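Local coordinates for Tlr1789 protein (Thermosynechococcus elongatus, PDB 2X8X) that probably takes part in inserting or translocating proteins at the cyanobacterial outer membrane as an Omp85-family protein, this piece being its periplasmic region of three POTRA domains, at residues A[80-85]-A[145-150]; A[179-184]-A[200-205]. One frame throughout, in Å; residues are numbered along the deposited sequence.

Interaction 1 of 2, residues A[80-85]-A[145-150]; sequences RAVQVA and VTLQVA
Gln83 reaches across to Thr146 on one face of a parallel strand pair, 81-85 beside 145-150, in the middle POTRA domain. From CB the chain turns to set CG between the backbone N and the carbonyl carbon (chi1 57°); there Gln83 CG lies 3.6 Å from both Val145 O and Thr146 OG1. Beyond CG the chain is extended. Gln83 CD passes 3.7 Å from Thr146 OG1, and Gln83 NE2 donates to that hydroxyl at 2.9 Å, with OG1 close to the amide plane. Besides this side-chain bridge five backbone hydrogen bonds join the strands, among them Gln83 N to Val145 O at 2.8 Å and Leu147 N to Gln83 O at 3.0 Å, so both polar backbone atoms of Gln83 are used. On the other face Val82 CG1, anti to the backbone N, meets Leu147 CD1 at 3.7 Å, and Val84 CG2 lies 4.0 Å from Val149 CG2. Phe99 of helix 92-99 packs on both Val82 and Leu147, while helix 109-125 touches Val145, Leu147 and Val149. The pairing adds 81-85 to the domain's three-stranded sheet as an outermost strand: the valine-leucine face turns to the helices, while the amide-hydroxyl bond adds a polar tie on the more exposed face.

Interaction 2 of 2, residues A[179-184]-A[200-205]; sequences SREMDT and RRLFEL
Glu181 and Arg201 carry this contact, with Leu202 next along the helix, where the loop after helix 175-179 meets helix 192-205. The bond between them runs to the backbone: Arg201 NE donates to Glu181 O, nearly straight at 167°, with the oxygen at the guanidinium edge and close to its plane. The modelled 2.5 Å from Arg201 NE to Glu181 O is unusually short, and its exact value is doubtful. NH2 adds a weak bond to the same oxygen. A bend at chi3 (-62°) sets NE at this carbonyl. The Glu181 carboxylate instead lies beside the aliphatic part of the arginine, Glu181 OE1 being 3.6 Å from Arg201 CB, and a water donates to both OE1 and Arg201 O. Nearer the glutamate backbone, Glu181 CB rests 3.8 Å from Leu202 CD2, the two side chains running past each other in opposite directions, and Glu181 CG lies 4.0 Å from Leu205 CD1. Asp183 OD2 stands 3.6 Å from Arg201 NH2, well out of the guanidinium plane, so this salt bridge is one of charge alone. Asp198, a turn earlier, forms a second salt bridge with NH2 and accepts from Asp183 N. Both aspartates probably offset the guanidinium charge, while NE ties the loop carbonyl to the helix.

How the interactions relate
Interactions 1 and 2 belong to successive POTRA domains and do not touch: their centres are 36 Å apart and their nearest atoms about 15 Å. They share no helix or strand. Interaction 1 builds a sheet, pairing its edge strand with the central one through regular backbone bonds, and its largely buried valine and leucine face belongs to the domain core. Interaction 2 joins a loop to a helix, with charged groups and a bridging water toward the surface and, among the residues that touch, only Met182 and Leu202 buried, both against strand 224-232. Backbone pairing therefore dominates the first contact, whereas an arginine side chain meeting a loop carbonyl and acidic groups dominates the second.

Interaction 1 of 2, residues A[80-85]-A[145-150]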
ATOM      1  N   ARG A  80      -4.931  15.381  -8.710  1.00 17.21           N
ATOM      2  CA  ARG A  80      -4.008  16.116  -9.595  1.00 16.52           C
ATOM      3  C   ARG A  80      -2.618  15.481  -9.750  1.00 16.44           C
ATOM      4  O   ARG A  80      -1.922  15.728 -10.748  1.00 16.41           O
ATOM      5  CB  ARG A  80      -3.769  17.532  -9.066  1.00 16.34           C
ATOM      6  CG  ARG A  80      -5.040  18.337  -8.918  1.00 21.15           C
ATOM      7  CD  ARG A  80      -5.750  18.537 -10.245  1.00 19.21           C
ATOM      8  NE  ARG A  80      -6.993  19.286  -9.996  1.00 23.59           N
ATOM      9  CZ  ARG A  80      -7.866  19.574 -10.941  1.00 24.09           C
ATOM     10  NH1 ARG A  80      -7.656  19.140 -12.192  1.00 25.10           N
ATOM     11  NH2 ARG A  80      -8.959  20.238 -10.615  1.00 28.61           N
ATOM     12  N   ALA A  81      -2.198  14.699  -8.764  1.00 15.06           N
ATOM     13  CA  ALA A  81      -0.856  14.098  -8.814  1.00 15.79           C
ATOM     14  C   ALA A  81      -0.723  13.067  -7.738  1.00 15.41           C
ATOM     15  O   ALA A  81      -1.413  13.132  -6.654  1.00 15.86           O
ATOM     16  CB  ALA A  81       0.284  15.223  -8.577  1.00 15.49           C
ATOM     17  N   VAL A  82       0.167  12.082  -8.002  1.00 16.32           N
ATOM     18  CA  VAL A  82       0.487  11.113  -6.933  1.00 15.55           C
ATOM     19  C   VAL A  82       2.008  11.136  -6.894  1.00 16.67           C
ATOM     20  O   VAL A  82       2.618  11.035  -7.939  1.00 17.40           O
ATOM     21  CB  VAL A  82       0.014   9.694  -7.248  1.00 15.48           C
ATOM     22  CG1 VAL A  82       0.362   8.708  -6.067  1.00 16.03           C
ATOM     23  CG2 VAL A  82      -1.528   9.696  -7.543  1.00 13.27           C
ATOM     24  N   GLN A  83       2.582  11.341  -5.700  1.00 16.73           N
ATOM     25  CA  GLN A  83       4.044  11.437  -5.492  1.00 18.44           C
ATOM     26  C   GLN A  83       4.434  10.393  -4.412  1.00 18.35           C
ATOM     27  O   GLN A  83       3.613   9.963  -3.582  1.00 17.97           O
ATOM     28  CB  GLN A  83       4.480  12.869  -5.127  1.00 19.46           C
ATOM     29  CG  GLN A  83       3.802  13.400  -3.933  1.00 19.22           C
ATOM     30  CD  GLN A  83       4.032  14.882  -3.648  1.00 22.73           C
ATOM     31  OE1 GLN A  83       4.431  15.666  -4.509  1.00 19.00           O
ATOM     32  NE2 GLN A  83       3.778  15.272  -2.404  1.00 19.94           N
ATOM     33  N   VAL A  84       5.671   9.942  -4.437  1.00 17.36           N
ATOM     34  CA  VAL A  84       6.030   8.888  -3.524  1.00 17.51           C
ATOM     35  C   VAL A  84       7.300   9.325  -2.752  1.00 17.55           C
ATOM     36  O   VAL A  84       8.173  10.010  -3.305  1.00 15.90           O
ATOM     37  CB  VAL A  84       6.203   7.590  -4.296  1.00 19.01           C
ATOM     38  CG1 VAL A  84       7.239   7.791  -5.355  1.00 22.91           C
ATOM     39  CG2 VAL A  84       6.750   6.528  -3.430  1.00 16.64           C
ATOM     40  N   ALA A  85       7.393   8.895  -1.495  1.00 17.72           N
ATOM     41  CA  ALA A  85       8.616   9.044  -0.711  1.00 17.73           C
ATOM     42  C   ALA A  85       9.247   7.676  -0.436  1.00 18.97           C
ATOM     43  O   ALA A  85       8.533   6.714  -0.117  1.00 19.61           O
ATOM     44  CB  ALA A  85       8.290   9.662   0.672  1.00 17.55           C
ATOM     45  N   VAL A 145      -1.737  13.488  -3.830  1.00 18.54           N
ATOM     46  CA  VAL A 145      -1.661  12.318  -2.956  1.00 17.84           C
ATOM     47  C   VAL A 145      -0.171  11.893  -2.774  1.00 17.35           C
ATOM     48  O   VAL A 145       0.615  11.817  -3.745  1.00 15.94           O
ATOM     49  CB  VAL A 145      -2.555  11.137  -3.491  1.00 18.10           C
ATOM     50  CG1 VAL A 145      -2.419   9.797  -2.622  1.00 18.39           C
ATOM     51  CG2 VAL A 145      -4.049  11.528  -3.459  1.00 18.75           C
ATOM     52  N   THR A 146       0.203  11.680  -1.513  1.00 16.32           N
ATOM     53  CA  THR A 146       1.554  11.215  -1.163  1.00 16.72           C
ATOM     54  C   THR A 146       1.470   9.810  -0.559  1.00 17.20           C
ATOM     55  O   THR A 146       0.690   9.571   0.366  1.00 15.69           O
ATOM     56  CB  THR A 146       2.232  12.175  -0.094  1.00 18.72           C
ATOM     57  OG1 THR A 146       2.298  13.507  -0.655  1.00 19.59           O
ATOM     58  CG2 THR A 146       3.619  11.683   0.256  1.00 15.32           C
ATOM     59  N   LEU A 147       2.256   8.924  -1.151  1.00 16.32           N
ATOM     60  CA  LEU A 147       2.486   7.559  -0.718  1.00 16.91           C
ATOM     61  C   LEU A 147       3.961   7.354  -0.237  1.00 15.73           C
ATOM     62  O   LEU A 147       4.880   8.085  -0.656  1.00 17.10           O
ATOM     63  CB  LEU A 147       2.263   6.673  -1.948  1.00 15.05           C
ATOM     64  CG  LEU A 147       0.938   6.773  -2.653  1.00 19.06           C
ATOM     65  CD1 LEU A 147       0.995   5.793  -3.801  1.00 20.18           C
ATOM     66  CD2 LEU A 147      -0.139   6.357  -1.662  1.00 23.75           C
ATOM     67  N   GLN A 148       4.168   6.339   0.607  1.00 16.64           N
ATOM     68  CA  GLN A 148       5.492   5.913   1.035  1.00 17.06           C
ATOM     69  C   GLN A 148       5.673   4.531   0.545  1.00 17.60           C
ATOM     70  O   GLN A 148       4.697   3.754   0.565  1.00 19.08           O
ATOM     71  CB  GLN A 148       5.538   5.854   2.555  1.00 16.20           C
ATOM     72  CG  GLN A 148       5.215   7.181   3.223  1.00 21.46           C
ATOM     73  CD  GLN A 148       5.247   7.060   4.768  1.00 26.25           C
ATOM     74  OE1 GLN A 148       4.263   7.370   5.418  1.00 32.97           O
ATOM     75  NE2 GLN A 148       6.306   6.512   5.316  1.00 19.55           N
ATOM     76  N   VAL A 149       6.882   4.191   0.093  1.00 18.38           N
ATOM     77  CA  VAL A 149       7.277   2.796  -0.093  1.00 16.81           C
ATOM     78  C   VAL A 149       8.499   2.472   0.799  1.00 19.35           C
ATOM     79  O   VAL A 149       9.270   3.369   1.180  1.00 17.86           O
ATOM     80  CB  VAL A 149       7.611   2.499  -1.513  1.00 18.16           C
ATOM     81  CG1 VAL A 149       6.362   2.695  -2.424  1.00 15.01           C
ATOM     82  CG2 VAL A 149       8.712   3.433  -1.921  1.00 15.06           C
ATOM     83  N   ALA A 150       8.595   1.200   1.152  1.00 17.81           N
ATOM     84  CA  ALA A 150       9.795   0.606   1.738  1.00 19.69           C
ATOM     85  C   ALA A 150      10.155  -0.486   0.773  1.00 19.87           C
ATOM     86  O   ALA A 150       9.468  -1.499   0.712  1.00 20.76           O
ATOM     87  CB  ALA A 150       9.483   0.025   3.057  1.00 19.40           C
TER

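Interaction 2 of 2, residues A[179-184]-A[200-205]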
ATOM      1  N   SER A 179      32.685 -11.390  -0.402  1.00 21.63           N
ATOM      2  CA  SER A 179      32.098 -10.135  -0.856  1.00 24.76           C
ATOM      3  C   SER A 179      32.219  -9.988  -2.412  1.00 24.20           C
ATOM      4  O   SER A 179      31.324  -9.486  -3.097  1.00 25.80           O
ATOM      5  CB  SER A 179      32.810  -9.010  -0.093  1.00 23.66           C
ATOM      6  OG  SER A 179      32.327  -7.771  -0.569  1.00 33.61           O
ATOM      7  N   ARG A 180      33.334 -10.433  -2.974  1.00 24.84           N
ATOM      8  CA  ARG A 180      33.562 -10.232  -4.405  1.00 25.56           C
ATOM      9  C   ARG A 180      32.711 -11.116  -5.290  1.00 25.61           C
ATOM     10  O   ARG A 180      32.654 -10.908  -6.501  1.00 24.43           O
ATOM     11  CB  ARG A 180      35.024 -10.378  -4.748  1.00 26.33           C
ATOM     12  CG  ARG A 180      35.493 -11.799  -4.992  1.00 28.31           C
ATOM     13  CD  ARG A 180      37.052 -11.739  -5.088  1.00 32.58           C
ATOM     14  NE  ARG A 180      37.659 -13.016  -4.688  1.00 35.50           N
ATOM     15  CZ  ARG A 180      38.933 -13.358  -4.877  1.00 39.47           C
ATOM     16  NH1 ARG A 180      39.789 -12.528  -5.470  1.00 39.67           N
ATOM     17  NH2 ARG A 180      39.353 -14.553  -4.464  1.00 40.55           N
ATOM     18  N   GLU A 181      32.040 -12.098  -4.685  1.00 24.87           N
ATOM     19  CA  GLU A 181      31.096 -12.902  -5.441  1.00 24.53           C
ATOM     20  C   GLU A 181      29.693 -12.346  -5.440  1.00 25.40           C
ATOM     21  O   GLU A 181      28.842 -12.860  -6.188  1.00 25.59           O
ATOM     22  CB  GLU A 181      31.060 -14.330  -4.888  1.00 24.84           C
ATOM     23  CG  GLU A 181      32.429 -14.987  -4.973  1.00 23.18           C
ATOM     24  CD  GLU A 181      32.941 -15.141  -6.400  1.00 27.41           C
ATOM     25  OE1 GLU A 181      32.131 -15.427  -7.343  1.00 25.14           O
ATOM     26  OE2 GLU A 181      34.175 -15.025  -6.553  1.00 22.81           O
ATOM     27  N   MET A 182      29.452 -11.332  -4.592  1.00 23.96           N
ATOM     28  CA  MET A 182      28.098 -10.889  -4.308  1.00 25.98           C
ATOM     29  C   MET A 182      27.770  -9.539  -4.929  1.00 25.80           C
ATOM     30  O   MET A 182      28.464  -8.546  -4.688  1.00 26.18           O
ATOM     31  CB  MET A 182      27.877 -10.827  -2.790  1.00 25.13           C
ATOM     32  CG  MET A 182      27.930 -12.225  -2.167  1.00 26.59           C
ATOM     33  SD  MET A 182      27.465 -12.068  -0.444  1.00 34.23           S
ATOM     34  CE  MET A 182      25.724 -11.501  -0.542  1.00 26.04           C
ATOM     35  N   ASP A 183      26.696  -9.513  -5.700  1.00 27.44           N
ATOM     36  CA  ASP A 183      26.048  -8.238  -6.112  1.00 28.68           C
ATOM     37  C   ASP A 183      25.161  -7.604  -5.034  1.00 28.18           C
ATOM     38  O   ASP A 183      24.913  -6.383  -5.066  1.00 27.76           O
ATOM     39  CB  ASP A 183      25.157  -8.443  -7.335  1.00 29.01           C
ATOM     40  CG  ASP A 183      25.931  -8.756  -8.598  1.00 34.07           C
ATOM     41  OD1 ASP A 183      27.117  -8.320  -8.741  1.00 34.71           O
ATOM     42  OD2 ASP A 183      25.309  -9.416  -9.472  1.00 35.61           O
ATOM     43  N   THR A 184      24.594  -8.421  -4.154  1.00 28.01           N
ATOM     44  CA  THR A 184      23.885  -7.882  -2.982  1.00 27.55           C
ATOM     45  C   THR A 184      24.909  -7.235  -2.036  1.00 28.63           C
ATOM     46  O   THR A 184      25.737  -7.945  -1.468  1.00 28.58           O
ATOM     47  CB  THR A 184      23.144  -9.011  -2.252  1.00 28.74           C
ATOM     48  OG1 THR A 184      22.295  -9.686  -3.187  1.00 25.62           O
ATOM     49  CG2 THR A 184      22.258  -8.469  -1.105  1.00 26.90           C
ATOM     50  N   ARG A 200      24.603 -19.198  -5.618  1.00 24.25           N
ATOM     51  CA  ARG A 200      25.195 -20.048  -6.655  1.00 23.21           C
ATOM     52  C   ARG A 200      26.667 -19.765  -6.896  1.00 23.57           C
ATOM     53  O   ARG A 200      27.479 -20.714  -6.992  1.00 19.18           O
ATOM     54  CB  ARG A 200      24.352 -20.005  -7.946  1.00 24.39           C
ATOM     55  CG  ARG A 200      23.033 -20.793  -7.672  1.00 30.09           C
ATOM     56  CD  ARG A 200      22.198 -21.094  -8.936  1.00 35.71           C
ATOM     57  NE  ARG A 200      21.960 -19.848  -9.689  1.00 38.34           N
ATOM     58  CZ  ARG A 200      20.851 -19.096  -9.629  1.00 38.92           C
ATOM     59  NH1 ARG A 200      19.828 -19.449  -8.846  1.00 36.15           N
ATOM     60  NH2 ARG A 200      20.766 -17.984 -10.370  1.00 36.50           N
ATOM     61  N   ARG A 201      27.047 -18.487  -6.896  1.00 21.94           N
ATOM     62  CA  ARG A 201      28.477 -18.155  -7.009  1.00 22.87           C
ATOM     63  C   ARG A 201      29.218 -18.564  -5.771  1.00 22.74           C
ATOM     64  O   ARG A 201      30.355 -19.004  -5.866  1.00 21.36           O
ATOM     65  CB  ARG A 201      28.732 -16.641  -7.308  1.00 22.73           C
ATOM     66  CG  ARG A 201      28.567 -16.277  -8.775  1.00 24.04           C
ATOM     67  CD  ARG A 201      28.904 -14.787  -9.074  1.00 27.89           C
ATOM     68  NE  ARG A 201      27.994 -13.894  -8.358  1.00 31.11           N
ATOM     69  CZ  ARG A 201      26.825 -13.432  -8.813  1.00 32.63           C
ATOM     70  NH1 ARG A 201      26.376 -13.738 -10.025  1.00 32.77           N
ATOM     71  NH2 ARG A 201      26.096 -12.627  -8.054  1.00 35.43           N
ATOM     72  N   LEU A 202      28.592 -18.408  -4.597  1.00 22.01           N
ATOM     73  CA  LEU A 202      29.258 -18.859  -3.357  1.00 20.90           C
ATOM     74  C   LEU A 202      29.417 -20.397  -3.408  1.00 20.49           C
ATOM     75  O   LEU A 202      30.468 -20.939  -3.028  1.00 20.66           O
ATOM     76  CB  LEU A 202      28.529 -18.376  -2.089  1.00 19.96           C
ATOM     77  CG  LEU A 202      28.613 -16.836  -1.902  1.00 23.87           C
ATOM     78  CD1 LEU A 202      27.728 -16.453  -0.688  1.00 22.47           C
ATOM     79  CD2 LEU A 202      30.091 -16.313  -1.801  1.00 18.25           C
ATOM     80  N   PHE A 203      28.430 -21.096  -3.936  1.00 19.17           N
ATOM     81  CA  PHE A 203      28.526 -22.595  -4.065  1.00 18.93           C
ATOM     82  C   PHE A 203      29.664 -22.996  -4.986  1.00 18.14           C
ATOM     83  O   PHE A 203      30.331 -24.008  -4.756  1.00 18.09           O
ATOM     84  CB  PHE A 203      27.213 -23.178  -4.635  1.00 18.25           C
ATOM     85  CG  PHE A 203      26.989 -24.715  -4.318  1.00 21.42           C
ATOM     86  CD1 PHE A 203      27.637 -25.722  -5.051  1.00 16.87           C
ATOM     87  CD2 PHE A 203      26.103 -25.125  -3.275  1.00 24.09           C
ATOM     88  CE1 PHE A 203      27.459 -27.103  -4.740  1.00 18.40           C
ATOM     89  CE2 PHE A 203      25.882 -26.529  -2.962  1.00 24.45           C
ATOM     90  CZ  PHE A 203      26.565 -27.527  -3.717  1.00 22.05           C
ATOM     91  N   GLU A 204      29.832 -22.255  -6.073  1.00 16.76           N
ATOM     92  CA  GLU A 204      30.821 -22.613  -7.123  0.96 17.61           C
ATOM     93  C   GLU A 204      32.249 -22.452  -6.575  1.00 15.96           C
ATOM     94  O   GLU A 204      33.180 -22.944  -7.173  1.00 16.92           O
ATOM     95  CB  GLU A 204      30.597 -21.785  -8.457  1.00 19.94           C
ATOM     96  CG  GLU A 204      29.750 -22.534  -9.536  0.47 22.21           C
ATOM     97  CD  GLU A 204      28.775 -21.674 -10.370  0.11 27.55           C
ATOM     98  OE1 GLU A 204      27.885 -22.268 -11.033  0.75 31.64           O
ATOM     99  OE2 GLU A 204      28.873 -20.427 -10.391  0.78 31.26           O
ATOM    100  N   LEU A 205      32.425 -21.809  -5.427  1.00 14.24           N
ATOM    101  CA  LEU A 205      33.794 -21.686  -4.819  1.00 13.40           C
ATOM    102  C   LEU A 205      34.260 -23.002  -4.149  1.00 15.25           C
ATOM    103  O   LEU A 205      35.441 -23.283  -4.110  1.00 13.36           O
ATOM    104  CB  LEU A 205      33.836 -20.642  -3.731  1.00 14.74           C
ATOM    105  CG  LEU A 205      33.530 -19.182  -4.182  1.00 16.63           C
ATOM    106  CD1 LEU A 205      33.559 -18.309  -2.978  1.00 15.95           C
ATOM    107  CD2 LEU A 205      34.559 -18.713  -5.129  1.00 16.18           C
TER
HETATM  108  O   HOH W   1      31.992 -18.417  -7.972  1.00 21.90           O